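Poly(A) RNA polymerase GLD2 (Rattus norvegicus, PDB 6LBK) probably adds successive AMP units from ATP to the 3' ends of selected cytoplasmic RNAs and single nucleotides to certain microRNAs. Local coordinates at residues K51-C63 with R365-T377. The protein carries 1 engineered substitution. Numbering follows the deposited sequence.
Sequences KLSQQILELFETC and RDLNSVLPLRAAT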
loop_
_atom_site.group_PDB
_atom_site.type_symbol
_atom_site.label_atom_id
_atom_site.label_comp_id
_atom_site.label_asym_id
_atom_site.label_seq_id
_atom_site.Cartn_x
_atom_site.Cartn_y
_atom_site.Cartn_z
ATOM N N LYS A 51 7.704 -26.048 -3.411
ATOM C CA LYS A 51 7.235 -25.853 -2.037
ATOM C C LYS A 51 7.087 -24.375 -1.687
ATOM O O LYS A 51 6.118 -23.985 -1.028
ATOM C CB LYS A 51 8.182 -26.539 -1.049
ATOM C CG LYS A 51 7.758 -26.466 0.428
ATOM C CD LYS A 51 8.891 -27.000 1.306
ATOM C CE LYS A 51 8.493 -27.178 2.773
ATOM N NZ LYS A 51 9.255 -28.312 3.459
ATOM N N LEU A 52 8.063 -23.551 -2.071
ATOM C CA LEU A 52 8.018 -22.134 -1.728
ATOM C C LEU A 52 6.800 -21.449 -2.342
ATOM O O LEU A 52 6.090 -20.698 -1.657
ATOM C CB LEU A 52 9.323 -21.458 -2.155
ATOM C CG LEU A 52 9.484 -19.965 -1.880
ATOM C CD1 LEU A 52 9.148 -19.620 -0.434
ATOM C CD2 LEU A 52 10.895 -19.501 -2.232
ATOM N N SER A 53 6.512 -21.732 -3.619
ATOM C CA SER A 53 5.345 -21.142 -4.271
ATOM C C SER A 53 4.048 -21.581 -3.590
ATOM O O SER A 53 3.147 -20.757 -3.372
ATOM C CB SER A 53 5.335 -21.518 -5.760
ATOM O OG SER A 53 6.425 -20.942 -6.472
ATOM N N GLN A 54 3.951 -22.867 -3.221
ATOM C CA GLN A 54 2.775 -23.363 -2.505
ATOM C C GLN A 54 2.609 -22.673 -1.158
ATOM O O GLN A 54 1.481 -22.383 -0.746
ATOM C CB GLN A 54 2.838 -24.881 -2.298
ATOM C CG GLN A 54 2.199 -25.707 -3.397
ATOM C CD GLN A 54 2.471 -27.214 -3.255
ATOM O OE1 GLN A 54 2.811 -27.706 -2.170
ATOM N NE2 GLN A 54 2.331 -27.945 -4.359
ATOM N N GLN A 55 3.712 -22.467 -0.427
ATOM C CA GLN A 55 3.631 -21.775 0.858
ATOM C C GLN A 55 3.207 -20.326 0.679
ATOM O O GLN A 55 2.512 -19.780 1.538
ATOM C CB GLN A 55 4.971 -21.835 1.593
ATOM C CG GLN A 55 5.267 -23.164 2.231
ATOM C CD GLN A 55 6.679 -23.229 2.706
ATOM O OE1 GLN A 55 7.577 -22.704 2.051
ATOM N NE2 GLN A 55 6.899 -23.873 3.847
ATOM N N ILE A 56 3.598 -19.706 -0.437
ATOM C CA ILE A 56 3.209 -18.322 -0.699
ATOM C C ILE A 56 1.714 -18.247 -0.983
ATOM O O ILE A 56 1.024 -17.341 -0.505
ATOM C CB ILE A 56 4.014 -17.744 -1.874
ATOM C CG1 ILE A 56 5.494 -17.592 -1.509
ATOM C CG2 ILE A 56 3.357 -16.410 -2.343
ATOM C CD1 ILE A 56 6.363 -17.133 -2.647
ATOM N N LEU A 57 1.190 -19.207 -1.756
ATOM C CA LEU A 57 -0.255 -19.256 -1.969
ATOM C C LEU A 57 -1.013 -19.618 -0.696
ATOM O O LEU A 57 -2.105 -19.090 -0.461
ATOM C CB LEU A 57 -0.611 -20.224 -3.088
ATOM C CG LEU A 57 -0.317 -19.559 -4.417
ATOM C CD1 LEU A 57 -0.378 -20.588 -5.500
ATOM C CD2 LEU A 57 -1.311 -18.501 -4.658
ATOM N N GLU A 58 -0.477 -20.539 0.118
ATOM C CA GLU A 58 -1.109 -20.883 1.394
ATOM C C GLU A 58 -1.215 -19.662 2.304
ATOM O O GLU A 58 -2.275 -19.389 2.887
ATOM C CB GLU A 58 -0.329 -22.010 2.081
ATOM C CG GLU A 58 -0.949 -23.385 1.959
ATOM C CD GLU A 58 -0.004 -24.517 2.385
ATOM O OE1 GLU A 58 0.464 -24.512 3.546
ATOM O OE2 GLU A 58 0.246 -25.435 1.566
ATOM N N LEU A 59 -0.122 -18.905 2.425
ATOM C CA LEU A 59 -0.144 -17.684 3.222
ATOM C C LEU A 59 -1.081 -16.648 2.605
ATOM O O LEU A 59 -1.814 -15.948 3.321
ATOM C CB LEU A 59 1.276 -17.121 3.345
ATOM C CG LEU A 59 1.448 -15.861 4.186
ATOM C CD1 LEU A 59 1.380 -16.218 5.649
ATOM C CD2 LEU A 59 2.753 -15.190 3.868
ATOM N N PHE A 60 -1.075 -16.542 1.276
ATOM C CA PHE A 60 -1.962 -15.610 0.602
ATOM C C PHE A 60 -3.415 -15.917 0.925
ATOM O O PHE A 60 -4.170 -15.037 1.344
ATOM C CB PHE A 60 -1.720 -15.658 -0.903
ATOM C CG PHE A 60 -2.691 -14.837 -1.675
ATOM C CD1 PHE A 60 -2.905 -13.495 -1.332
ATOM C CD2 PHE A 60 -3.387 -15.385 -2.734
ATOM C CE1 PHE A 60 -3.824 -12.717 -2.019
ATOM C CE2 PHE A 60 -4.296 -14.619 -3.445
ATOM C CZ PHE A 60 -4.518 -13.271 -3.085
ATOM N N GLU A 61 -3.809 -17.178 0.782
ATOM C CA GLU A 61 -5.210 -17.534 0.913
ATOM C C GLU A 61 -5.686 -17.471 2.358
ATOM O O GLU A 61 -6.854 -17.136 2.605
ATOM C CB GLU A 61 -5.410 -18.932 0.357
ATOM C CG GLU A 61 -5.059 -19.044 -1.098
ATOM C CD GLU A 61 -5.850 -20.121 -1.779
ATOM O OE1 GLU A 61 -5.226 -21.105 -2.253
ATOM O OE2 GLU A 61 -7.094 -19.988 -1.819
ATOM N N THR A 62 -4.805 -17.742 3.332
ATOM C CA THR A 62 -5.272 -17.623 4.711
ATOM C C THR A 62 -5.196 -16.195 5.263
ATOM O O THR A 62 -5.982 -15.858 6.159
ATOM C CB THR A 62 -4.514 -18.603 5.623
ATOM O OG1 THR A 62 -3.103 -18.348 5.569
ATOM C CG2 THR A 62 -4.795 -20.058 5.217
ATOM N N CYS A 63 -4.348 -15.318 4.711
ATOM C CA CYS A 63 -4.253 -13.961 5.251
ATOM C C CYS A 63 -4.936 -12.894 4.393
ATOM O O CYS A 63 -5.156 -11.791 4.887
ATOM C CB CYS A 63 -2.788 -13.552 5.465
ATOM S SG CYS A 63 -1.922 -14.485 6.736
ATOM N N ARG A 365 15.020 -22.810 -0.058
ATOM C CA ARG A 365 13.812 -22.299 -0.716
ATOM C C ARG A 365 12.530 -22.695 0.017
ATOM O O ARG A 365 11.663 -23.375 -0.544
ATOM C CB ARG A 365 13.775 -22.729 -2.184
ATOM C CG ARG A 365 14.757 -21.896 -2.961
ATOM C CD ARG A 365 14.639 -21.955 -4.454
ATOM N NE ARG A 365 15.841 -21.334 -5.013
ATOM C CZ ARG A 365 16.077 -21.158 -6.308
ATOM N NH1 ARG A 365 15.182 -21.554 -7.208
ATOM N NH2 ARG A 365 17.209 -20.580 -6.701
ATOM N N ASP A 366 12.487 -22.373 1.309
ATOM C CA ASP A 366 11.323 -22.499 2.176
ATOM C C ASP A 366 10.976 -21.102 2.675
ATOM O O ASP A 366 11.875 -20.335 3.039
ATOM C CB ASP A 366 11.644 -23.465 3.342
ATOM C CG ASP A 366 10.426 -23.817 4.193
ATOM O OD1 ASP A 366 9.558 -22.940 4.408
ATOM O OD2 ASP A 366 10.344 -24.975 4.654
ATOM N N LEU A 367 9.677 -20.756 2.650
ATOM C CA LEU A 367 9.240 -19.446 3.138
ATOM C C LEU A 367 9.566 -19.262 4.612
ATOM O O LEU A 367 9.631 -18.127 5.082
ATOM C CB LEU A 367 7.744 -19.236 2.893
ATOM C CG LEU A 367 7.225 -17.802 3.080
ATOM C CD1 LEU A 367 7.808 -16.871 2.062
ATOM C CD2 LEU A 367 5.745 -17.784 2.964
ATOM N N ASN A 368 9.746 -20.362 5.352
ATOM C CA ASN A 368 10.143 -20.302 6.757
ATOM C C ASN A 368 11.538 -19.708 6.956
ATOM O O ASN A 368 11.883 -19.340 8.085
ATOM C CB ASN A 368 10.097 -21.695 7.386
ATOM C CG ASN A 368 8.797 -21.969 8.118
ATOM O OD1 ASN A 368 8.511 -21.349 9.146
ATOM N ND2 ASN A 368 8.014 -22.926 7.612
ATOM N N SER A 369 12.379 -19.674 5.913
ATOM C CA SER A 369 13.721 -19.114 6.072
ATOM C C SER A 369 13.704 -17.597 6.251
ATOM O O SER A 369 14.622 -17.040 6.869
ATOM C CB SER A 369 14.589 -19.492 4.874
ATOM O OG SER A 369 14.741 -20.900 4.795
ATOM N N VAL A 370 12.688 -16.919 5.721
ATOM C CA VAL A 370 12.611 -15.465 5.791
ATOM C C VAL A 370 11.391 -14.972 6.561
ATOM O O VAL A 370 11.368 -13.799 6.970
ATOM C CB VAL A 370 12.639 -14.843 4.376
ATOM C CG1 VAL A 370 13.912 -15.306 3.651
ATOM C CG2 VAL A 370 11.373 -15.216 3.584
ATOM N N LEU A 371 10.402 -15.826 6.807
ATOM C CA LEU A 371 9.145 -15.510 7.466
ATOM C C LEU A 371 8.626 -16.768 8.156
ATOM O O LEU A 371 8.220 -17.720 7.475
ATOM C CB LEU A 371 8.142 -15.006 6.425
ATOM C CG LEU A 371 6.801 -14.305 6.673
ATOM C CD1 LEU A 371 6.128 -14.131 5.329
ATOM C CD2 LEU A 371 5.865 -15.060 7.601
ATOM N N PRO A 372 8.617 -16.822 9.486
ATOM C CA PRO A 372 7.987 -17.964 10.167
ATOM C C PRO A 372 6.511 -18.047 9.804
ATOM O O PRO A 372 5.728 -17.144 10.112
ATOM C CB PRO A 372 8.198 -17.651 11.654
ATOM C CG PRO A 372 8.584 -16.191 11.712
ATOM C CD PRO A 372 9.300 -15.923 10.429
ATOM N N LEU A 373 6.130 -19.153 9.151
ATOM C CA LEU A 373 4.747 -19.314 8.703
ATOM C C LEU A 373 3.771 -19.505 9.858
ATOM O O LEU A 373 2.560 -19.350 9.656
ATOM C CB LEU A 373 4.627 -20.492 7.724
ATOM C CG LEU A 373 4.821 -20.221 6.230
ATOM C CD1 LEU A 373 3.750 -19.270 5.691
ATOM C CD2 LEU A 373 6.199 -19.671 5.979
ATOM N N ARG A 374 4.269 -19.831 11.059
ATOM C CA ARG A 374 3.418 -19.966 12.238
ATOM C C ARG A 374 3.062 -18.620 12.865
ATOM O O ARG A 374 2.070 -18.537 13.601
ATOM C CB ARG A 374 4.101 -20.858 13.284
ATOM C CG ARG A 374 4.596 -22.204 12.748
ATOM C CD ARG A 374 4.903 -23.211 13.860
ATOM N NE ARG A 374 6.103 -22.894 14.641
ATOM C CZ ARG A 374 7.324 -23.360 14.380
ATOM N NH1 ARG A 374 7.529 -24.161 13.344
ATOM N NH2 ARG A 374 8.350 -23.019 15.153
ATOM N N ALA A 375 3.839 -17.571 12.590
ATOM C CA ALA A 375 3.610 -16.247 13.153
ATOM C C ALA A 375 2.598 -15.423 12.369
ATOM O O ALA A 375 2.141 -14.391 12.873
ATOM C CB ALA A 375 4.932 -15.475 13.242
ATOM N N ALA A 376 2.237 -15.835 11.148
ATOM C CA ALA A 376 1.207 -15.136 10.386
ATOM C C ALA A 376 -0.147 -15.827 10.542
ATOM O O ALA A 376 -1.082 -15.252 11.109
ATOM C CB ALA A 376 1.597 -15.046 8.912
ATOM N N THR A 377 -0.254 -17.056 10.043
ATOM C CA THR A 377 -1.473 -17.855 10.173
ATOM C C THR A 377 -1.753 -18.144 11.652
ATOM O O THR A 377 -2.652 -18.912 12.001
ATOM C CB THR A 377 -1.362 -19.190 9.382
ATOM O OG1 THR A 377 -0.605 -18.982 8.177
ATOM C CG2 THR A 377 -2.746 -19.732 9.021
#
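Gln55 and Asp366 illustrate how one side-chain amide can tie a chain's C-terminal tail to a distant helix. The amide uses both ends. OE1 of Gln55 accepts the backbone N of Leu367 at 2.9 Å in a nearly straight bond, though the donor stands above the carbonyl plane. NE2 gives a more bent bond (143°) to OD1 of Asp366. That oxygen also takes the backbone N of Asn368, closing an Asx turn; the two donors come from opposite faces of the carboxylate.

On the buried side of this polar grip, packing is tight. CD1 of Leu52 lies 3.6 Å from CB of Leu367, whose side chain also touches Leu287 and Val206 of helices 283-297 and 200-213. Two turns further along, a chi1 of -178° brings the end of Leu59 to the tail, and its methyls divide the work: CD2 meets CD1 of Leu371 tip to tip, and CD1 rests 3.5 Å from CB of Ala376 and beside CD1 of Leu373.

Toward solvent the fit slackens. Extended Lys51 forms a long salt bridge, NZ to OD2 of Asp366 at 3.7 Å, and at the other end Thr62 and Thr377 merely cross; Thr62 OG1 instead bonds to the carbonyl of Glu58 in its own helix.

The contact thus joins helix 51-63 to the tail following helix 344-363, away from Asp109 and Asp111, the probable magnesium ligands, consistent with the helical domain that Cid1-like polymerases build from both chain ends. Its chemistry implies that directional bonds fix the tail where it turns, Leu52, Leu59, Leu367 and Leu371 supply buried apolar contact, and the outlying charge pair probably contributes only modestly.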